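Local coordinates for DNA protection during starvation protein (Mycobacterium smegmatis, PDB 2YW6) that protects DNA in starved cells by binding it and by oxidising ferrous iron and storing it as ferric mineral inside a hollow twelve-subunit shell, at the interface of chains A and B and the interface of chains A and C. Residues are numbered along the deposited sequence; one frame, centred on the assembly and turned at random. Chains: chain A/B/C, DNA protection during starvation protein.

Contact 1: the interface of chains A and B. Residues chain A 69-70, 73, 78-81; chain B 37, 40-41.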
loop_
_atom_site.group_PDB
_atom_site.type_symbol
_atom_site.label_atom_id
_atom_site.label_comp_id
_atom_site.label_asym_id
_atom_site.label_seq_id
_atom_site.Cartn_x
_atom_site.Cartn_y
_atom_site.Cartn_z
ATOM N N ALA A 69 23.573 -19.013 -2.299
ATOM C CA ALA A 69 24.607 -18.758 -1.302
ATOM C C ALA A 69 24.152 -19.254 0.063
ATOM O O ALA A 69 24.927 -19.858 0.808
ATOM C CB ALA A 69 24.909 -17.270 -1.233
ATOM N N GLU A 70 22.890 -18.991 0.388
ATOM C CA GLU A 70 22.341 -19.416 1.661
ATOM C C GLU A 70 22.222 -20.928 1.693
ATOM O O GLU A 70 22.392 -21.548 2.738
ATOM C CB GLU A 70 20.979 -18.772 1.889
ATOM C CG GLU A 70 21.030 -17.261 1.755
ATOM C CD GLU A 70 20.188 -16.538 2.777
ATOM O OE1 GLU A 70 18.964 -16.808 2.851
ATOM O OE2 GLU A 70 20.755 -15.692 3.503
ATOM N N ALA A 73 25.614 -22.214 2.539
ATOM C CA ALA A 73 25.940 -22.077 3.952
ATOM C C ALA A 73 25.119 -23.080 4.761
ATOM O O ALA A 73 25.573 -23.614 5.783
ATOM C CB ALA A 73 25.676 -20.660 4.428
ATOM N N SER A 78 31.168 -22.404 2.945
ATOM C CA SER A 78 31.245 -20.955 2.868
ATOM C C SER A 78 31.069 -20.494 1.424
ATOM O O SER A 78 31.952 -20.713 0.593
ATOM C CB SER A 78 32.596 -20.486 3.400
ATOM O OG SER A 78 32.914 -19.193 2.921
ATOM N N PRO A 79 29.922 -19.869 1.101
ATOM C CA PRO A 79 29.670 -19.390 -0.265
ATOM C C PRO A 79 30.596 -18.219 -0.619
ATOM O O PRO A 79 30.912 -17.378 0.229
ATOM C CB PRO A 79 28.191 -19.004 -0.236
ATOM C CG PRO A 79 27.980 -18.572 1.196
ATOM C CD PRO A 79 28.753 -19.619 1.971
ATOM N N LYS A 80 31.036 -18.172 -1.870
ATOM C CA LYS A 80 31.948 -17.125 -2.327
ATOM C C LYS A 80 31.264 -16.166 -3.291
ATOM O O LYS A 80 30.774 -16.585 -4.344
ATOM C CB LYS A 80 33.163 -17.760 -3.024
ATOM C CG LYS A 80 34.314 -18.191 -2.111
ATOM C CD LYS A 80 33.856 -19.056 -0.956
ATOM C CE LYS A 80 35.044 -19.565 -0.145
ATOM N NZ LYS A 80 35.894 -20.472 -0.970
ATOM N N GLY A 81 31.250 -14.878 -2.952
ATOM C CA GLY A 81 30.609 -13.919 -3.831
ATOM C C GLY A 81 31.435 -12.728 -4.280
ATOM O O GLY A 81 30.906 -11.804 -4.902
ATOM N N HIS B 37 28.534 -10.955 0.204
ATOM C CA HIS B 37 29.444 -11.985 0.669
ATOM C C HIS B 37 29.531 -12.025 2.209
ATOM O O HIS B 37 29.449 -13.098 2.802
ATOM C CB HIS B 37 30.834 -11.739 0.078
ATOM C CG HIS B 37 31.882 -12.684 0.581
ATOM N ND1 HIS B 37 32.202 -13.861 -0.063
ATOM C CD2 HIS B 37 32.660 -12.636 1.689
ATOM C CE1 HIS B 37 33.130 -14.498 0.624
ATOM N NE2 HIS B 37 33.427 -13.777 1.693
ATOM N N TRP B 40 26.421 -13.371 3.693
ATOM C CA TRP B 40 26.339 -14.803 3.604
ATOM C C TRP B 40 27.241 -15.555 4.564
ATOM O O TRP B 40 26.973 -16.708 4.878
ATOM C CB TRP B 40 26.658 -15.237 2.181
ATOM C CG TRP B 40 25.740 -14.659 1.163
ATOM C CD1 TRP B 40 24.416 -14.339 1.331
ATOM C CD2 TRP B 40 26.039 -14.405 -0.215
ATOM N NE1 TRP B 40 23.877 -13.915 0.139
ATOM C CE2 TRP B 40 24.847 -13.949 -0.825
ATOM C CE3 TRP B 40 27.198 -14.541 -0.995
ATOM C CZ2 TRP B 40 24.780 -13.620 -2.184
ATOM C CZ3 TRP B 40 27.131 -14.223 -2.342
ATOM C CH2 TRP B 40 25.927 -13.765 -2.926
ATOM N N ASN B 41 28.303 -14.912 5.038
ATOM C CA ASN B 41 29.257 -15.589 5.915
ATOM C C ASN B 41 29.409 -15.152 7.365
ATOM O O ASN B 41 30.344 -15.590 8.027
ATOM C CB ASN B 41 30.637 -15.570 5.270
ATOM C CG ASN B 41 30.726 -16.475 4.077
ATOM O OD1 ASN B 41 30.715 -16.022 2.925
ATOM N ND2 ASN B 41 30.809 -17.778 4.340
#

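Contact 2: the interface of chains A and C. Residues chain A 71, 131-133; chain C 121, 139, 142, 146.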
loop_
_atom_site.group_PDB
_atom_site.type_symbol
_atom_site.label_atom_id
_atom_site.label_comp_id
_atom_site.label_asym_id
_atom_site.label_seq_id
_atom_site.Cartn_x
_atom_site.Cartn_y
_atom_site.Cartn_z
ATOM N N ARG A 71 21.935 -21.522 0.543
ATOM C CA ARG A 71 21.821 -22.966 0.463
ATOM C C ARG A 71 23.190 -23.611 0.721
ATOM O O ARG A 71 23.284 -24.676 1.346
ATOM C CB ARG A 71 21.281 -23.380 -0.919
ATOM C CG ARG A 71 20.955 -24.869 -1.030
ATOM C CD ARG A 71 19.950 -25.307 0.025
ATOM N NE ARG A 71 19.819 -26.766 0.076
ATOM C CZ ARG A 71 19.078 -27.436 0.959
ATOM N NH1 ARG A 71 18.382 -26.789 1.883
ATOM N NH2 ARG A 71 19.053 -28.762 0.932
ATOM N N ASP A 131 20.640 -34.278 -3.837
ATOM C CA ASP A 131 19.815 -33.438 -2.966
ATOM C C ASP A 131 18.586 -32.930 -3.736
ATOM O O ASP A 131 18.686 -32.015 -4.557
ATOM C CB ASP A 131 20.682 -32.266 -2.462
ATOM C CG ASP A 131 19.938 -31.297 -1.560
ATOM O OD1 ASP A 131 18.692 -31.305 -1.539
ATOM O OD2 ASP A 131 20.626 -30.497 -0.885
ATOM N N LEU A 132 17.433 -33.548 -3.468
ATOM C CA LEU A 132 16.163 -33.186 -4.098
ATOM C C LEU A 132 15.706 -31.762 -3.772
ATOM O O LEU A 132 14.992 -31.145 -4.563
ATOM C CB LEU A 132 15.065 -34.166 -3.680
ATOM C CG LEU A 132 15.081 -35.548 -4.342
ATOM C CD1 LEU A 132 13.848 -36.343 -3.897
ATOM C CD2 LEU A 132 15.094 -35.383 -5.867
ATOM N N VAL A 133 16.100 -31.255 -2.601
ATOM C CA VAL A 133 15.728 -29.904 -2.188
ATOM C C VAL A 133 16.542 -28.889 -2.974
ATOM O O VAL A 133 15.994 -27.902 -3.477
ATOM C CB VAL A 133 15.964 -29.686 -0.686
ATOM C CG1 VAL A 133 15.836 -28.208 -0.347
ATOM C CG2 VAL A 133 14.956 -30.490 0.113
ATOM N N ARG C 121 12.279 -35.490 5.145
ATOM C CA ARG C 121 13.005 -36.158 4.074
ATOM C C ARG C 121 12.410 -37.540 3.785
ATOM O O ARG C 121 12.185 -37.893 2.625
ATOM C CB ARG C 121 14.478 -36.295 4.442
ATOM C CG ARG C 121 15.220 -34.983 4.481
ATOM C CD ARG C 121 15.418 -34.426 3.089
ATOM N NE ARG C 121 16.323 -33.284 3.106
ATOM C CZ ARG C 121 16.943 -32.829 2.028
ATOM N NH1 ARG C 121 16.736 -33.430 0.870
ATOM N NH2 ARG C 121 17.766 -31.794 2.105
ATOM N N ILE C 139 8.463 -30.912 -0.362
ATOM C CA ILE C 139 9.760 -30.460 -0.852
ATOM C C ILE C 139 9.887 -28.944 -0.704
ATOM O O ILE C 139 10.975 -28.431 -0.457
ATOM C CB ILE C 139 9.975 -30.830 -2.342
ATOM C CG1 ILE C 139 9.980 -32.358 -2.500
ATOM C CG2 ILE C 139 11.276 -30.204 -2.854
ATOM C CD1 ILE C 139 10.181 -32.847 -3.916
ATOM N N ALA C 142 10.575 -28.186 3.062
ATOM C CA ALA C 142 11.900 -28.612 3.463
ATOM C C ALA C 142 12.924 -27.518 3.223
ATOM O O ALA C 142 13.863 -27.366 4.002
ATOM C CB ALA C 142 12.277 -29.872 2.708
ATOM N N GLU C 146 14.903 -26.258 6.475
ATOM C CA GLU C 146 16.351 -26.415 6.526
ATOM C C GLU C 146 17.102 -25.094 6.593
ATOM O O GLU C 146 18.113 -24.985 7.285
ATOM C CB GLU C 146 16.819 -27.228 5.327
ATOM C CG GLU C 146 16.605 -28.708 5.522
ATOM C CD GLU C 146 16.737 -29.486 4.242
ATOM O OE1 GLU C 146 17.564 -29.083 3.393
ATOM O OE2 GLU C 146 16.023 -30.504 4.098
#

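Contact 3: the interface of chains A and B. Residues chain A 32-33, 81, 83, 86; chain B 32-33, 81, 83, 86.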
loop_
_atom_site.group_PDB
_atom_site.type_symbol
_atom_site.label_atom_id
_atom_site.label_comp_id
_atom_site.label_asym_id
_atom_site.label_seq_id
_atom_site.Cartn_x
_atom_site.Cartn_y
_atom_site.Cartn_z
ATOM N N HIS A 32 23.921 -11.171 -13.113
ATOM C CA HIS A 32 23.255 -9.920 -12.777
ATOM C C HIS A 32 24.157 -8.707 -12.926
ATOM O O HIS A 32 23.665 -7.576 -12.979
ATOM C CB HIS A 32 22.565 -9.964 -11.394
ATOM C CG HIS A 32 23.493 -10.067 -10.220
ATOM N ND1 HIS A 32 24.188 -8.991 -9.715
ATOM C CD2 HIS A 32 23.773 -11.113 -9.406
ATOM C CE1 HIS A 32 24.853 -9.367 -8.639
ATOM N NE2 HIS A 32 24.618 -10.651 -8.427
ATOM N N LEU A 33 25.467 -8.926 -13.013
ATOM C CA LEU A 33 26.361 -7.798 -13.235
ATOM C C LEU A 33 26.251 -7.489 -14.736
ATOM O O LEU A 33 26.089 -6.338 -15.157
ATOM C CB LEU A 33 27.817 -8.140 -12.873
ATOM C CG LEU A 33 28.247 -8.268 -11.402
ATOM C CD1 LEU A 33 29.775 -8.453 -11.335
ATOM C CD2 LEU A 33 27.823 -7.037 -10.617
ATOM N N GLY A 81 31.250 -14.878 -2.952
ATOM C CA GLY A 81 30.609 -13.919 -3.831
ATOM C C GLY A 81 31.435 -12.728 -4.280
ATOM O O GLY A 81 30.906 -11.804 -4.902
ATOM N N PRO A 83 34.356 -10.573 -6.451
ATOM C CA PRO A 83 34.721 -10.559 -7.872
ATOM C C PRO A 83 35.728 -11.672 -8.164
ATOM O O PRO A 83 35.641 -12.357 -9.183
ATOM C CB PRO A 83 35.332 -9.171 -8.039
ATOM C CG PRO A 83 34.535 -8.350 -7.071
ATOM C CD PRO A 83 34.496 -9.236 -5.857
ATOM N N ILE A 86 34.193 -15.017 -8.629
ATOM C CA ILE A 86 33.597 -15.134 -9.950
ATOM C C ILE A 86 34.631 -15.527 -10.998
ATOM O O ILE A 86 34.416 -16.456 -11.791
ATOM C CB ILE A 86 32.950 -13.815 -10.384
ATOM C CG1 ILE A 86 31.949 -13.356 -9.323
ATOM C CG2 ILE A 86 32.260 -14.001 -11.719
ATOM C CD1 ILE A 86 31.167 -12.149 -9.735
ATOM N N HIS B 32 29.025 -3.867 -3.403
ATOM C CA HIS B 32 27.779 -4.574 -3.143
ATOM C C HIS B 32 27.902 -6.078 -3.313
ATOM O O HIS B 32 27.042 -6.826 -2.838
ATOM C CB HIS B 32 26.585 -3.995 -3.938
ATOM C CG HIS B 32 26.661 -4.177 -5.425
ATOM N ND1 HIS B 32 26.360 -5.365 -6.053
ATOM C CD2 HIS B 32 26.930 -3.288 -6.411
ATOM C CE1 HIS B 32 26.436 -5.200 -7.360
ATOM N NE2 HIS B 32 26.778 -3.947 -7.605
ATOM N N LEU B 33 28.968 -6.535 -3.967
ATOM C CA LEU B 33 29.166 -7.973 -4.086
ATOM C C LEU B 33 29.735 -8.412 -2.728
ATOM O O LEU B 33 29.290 -9.390 -2.118
ATOM C CB LEU B 33 30.154 -8.325 -5.211
ATOM C CG LEU B 33 29.737 -8.201 -6.686
ATOM C CD1 LEU B 33 30.857 -8.768 -7.579
ATOM C CD2 LEU B 33 28.432 -8.941 -6.932
ATOM N N GLY B 81 30.545 -2.673 -16.324
ATOM C CA GLY B 81 30.101 -3.324 -15.108
ATOM C C GLY B 81 30.341 -4.818 -14.990
ATOM O O GLY B 81 29.855 -5.453 -14.052
ATOM N N PRO B 83 32.490 -8.413 -14.401
ATOM C CA PRO B 83 33.489 -8.815 -13.406
ATOM C C PRO B 83 34.884 -8.383 -13.863
ATOM O O PRO B 83 35.693 -7.903 -13.069
ATOM C CB PRO B 83 33.336 -10.332 -13.381
ATOM C CG PRO B 83 31.871 -10.511 -13.644
ATOM C CD PRO B 83 31.628 -9.545 -14.770
ATOM N N ILE B 86 35.673 -4.826 -13.165
ATOM C CA ILE B 86 36.013 -4.637 -11.765
ATOM C C ILE B 86 37.478 -4.954 -11.496
ATOM O O ILE B 86 38.197 -4.168 -10.861
ATOM C CB ILE B 86 35.155 -5.528 -10.860
ATOM C CG1 ILE B 86 33.673 -5.282 -11.147
ATOM C CG2 ILE B 86 35.470 -5.236 -9.409
ATOM C CD1 ILE B 86 32.764 -6.008 -10.208
#

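Contact 1: the interface of chains A and B
The methyl group of A:Ala69 sits over the face of the B:Trp40 indole, 3.4 Å from CB to the centroid of the six-membered ring and equally near that of the five-membered ring, a CH-pi contact centred on the ring fusion. B:Trp40 CG is anti to its carbonyl carbon (chi1 -59°), which turns the indole toward helix 47-74 of the partner. A:Pro79 widens the apolar patch: its CG packs 3.7 Å from B:Trp40 CB, and the CA of A:Gly81 lies 3.8 Å from CZ3 at the rim of the indole.

Polar contacts lie on the other side of A:Pro79. The backbone N of A:Gly81 donates to ND1 of B:His37 over 3.2 Å, nearly straight (168° at H) and in the imidazole plane, which implies that ND1 accepts here. As modelled, A:Ser78 OG lies 2.9 Å from ND2 of B:Asn41, but OD1 of that amide is 3.0 Å from the carbonyl O of A:Pro79, two acceptors. Its orientation is therefore doubtful; turned over, the amide could bond both.

The patch joins the C-terminal end of helix 14-41 in chain B to helix 47-74 and the following loop in chain A, beside A:Glu70, a predicted ligand of the iron-oxidising centre shared between subunits.

Contact 2: the interface of chains A and C
C:Arg121 and A:Val133 meet at the middle of this contact, the guanidinium lying flat against one methyl of the valine: A:Val133 CG2 stands 3.6 Å from C:Arg121 CZ, over a face and toward the rim. The arginine is poorly ordered, so this packing and its polar links are less certain. Its NH2 forms a salt bridge within chain C to C:Glu146 OE2, and its NH1 a longer one across the interface to A:Asp131 OD1, at 3.8 Å.

A:Val133 serves both sides with its two branches. While CG2 also touches the methyl CB of C:Ala142 at 3.8 Å, CG1, anti to the backbone N (chi1 169°), covers a face of the A:Arg71 guanidinium. A:Val133 N donates to A:Asp131 OD1, which caps the start of helix 132-156. C:Ile139 borders the patch, CG2 lying 4.2 Å from the carbonyl O of A:Leu132.

A:Arg71 completes a charged network in which, as modelled, two arginines approach tip to tip between two carboxylates, which would be expected to offset their repulsion. It grips C:Glu146 end-on: NH1 and NH2 each donate to OE1 over 2.9 Å, close to the guanidinium plane, while NH2 also reaches the syn lone pair of A:Asp131 OD2 at 3.0 Å.

Contact 3: the interface of chains A and B
This is an apolar patch of the two-fold symmetric interface between two subunits of the dodecamer, in which A:Leu33 and B:Leu33 meet tip to tip and help hold the two chains together as a dimer. Their CD1 methyls are 3.9 Å apart. No nitrogen or oxygen reaches a polar partner across this patch, so cohesion here rests on the fit of carbon surfaces.

Each leucine carries its CG anti to the carbonyl carbon (chi1 -73°), and its two branches then part company. CD1 turns to the proline ring of the partner, A:Leu33 CD1 lying 3.7 Å from B:Pro83 CG, while CD2 touches the CE1 carbon of the partner imidazole, with A:Leu33 CD2 4.0 Å from B:His32 CE1. The histidine and leucine side chains run antiparallel alongside each other. CG of each His32 is placed between the backbone N and the carbonyl carbon (chi1 67°), and the two imidazoles come near each other without stacking, A:His32 ND1 to B:His32 ND1 5.6 Å.

Isoleucine closes the far side of the cluster. A:Ile86 CG2 packs at 4.0 Å against B:Pro83 CG, the two side chains set roughly perpendicular, and its CD1 touches B:Leu33 CD1. The carbonyl O of A:Gly81 rests against B:Leu33 CB at 3.6 Å.

In the fold, the two 14-41 helices pack against each other here, and each also meets the other subunit's short helix 83-89 and the loop leading into it.

Contact 1 and contact 3 belong to one two-fold interface, their C-alpha centres about 14 Å apart, and A:Gly81 takes part in both. Helix 14-41 of chain B also runs through both, so the loop containing A:Gly81 may couple the apolar patch to the vicinity of the predicted iron site. Contact 2 joins a different neighbour, chain C, its C-alpha centre about 18 Å from that of contact 1 and about 28 Å from that of contact 3. Helix 47-74 of chain A links it to contact 1, since A:Glu70 and A:Arg71 are consecutive. One helix thus serves two partners, consistent with dimers being assembled into the hollow dodecamer.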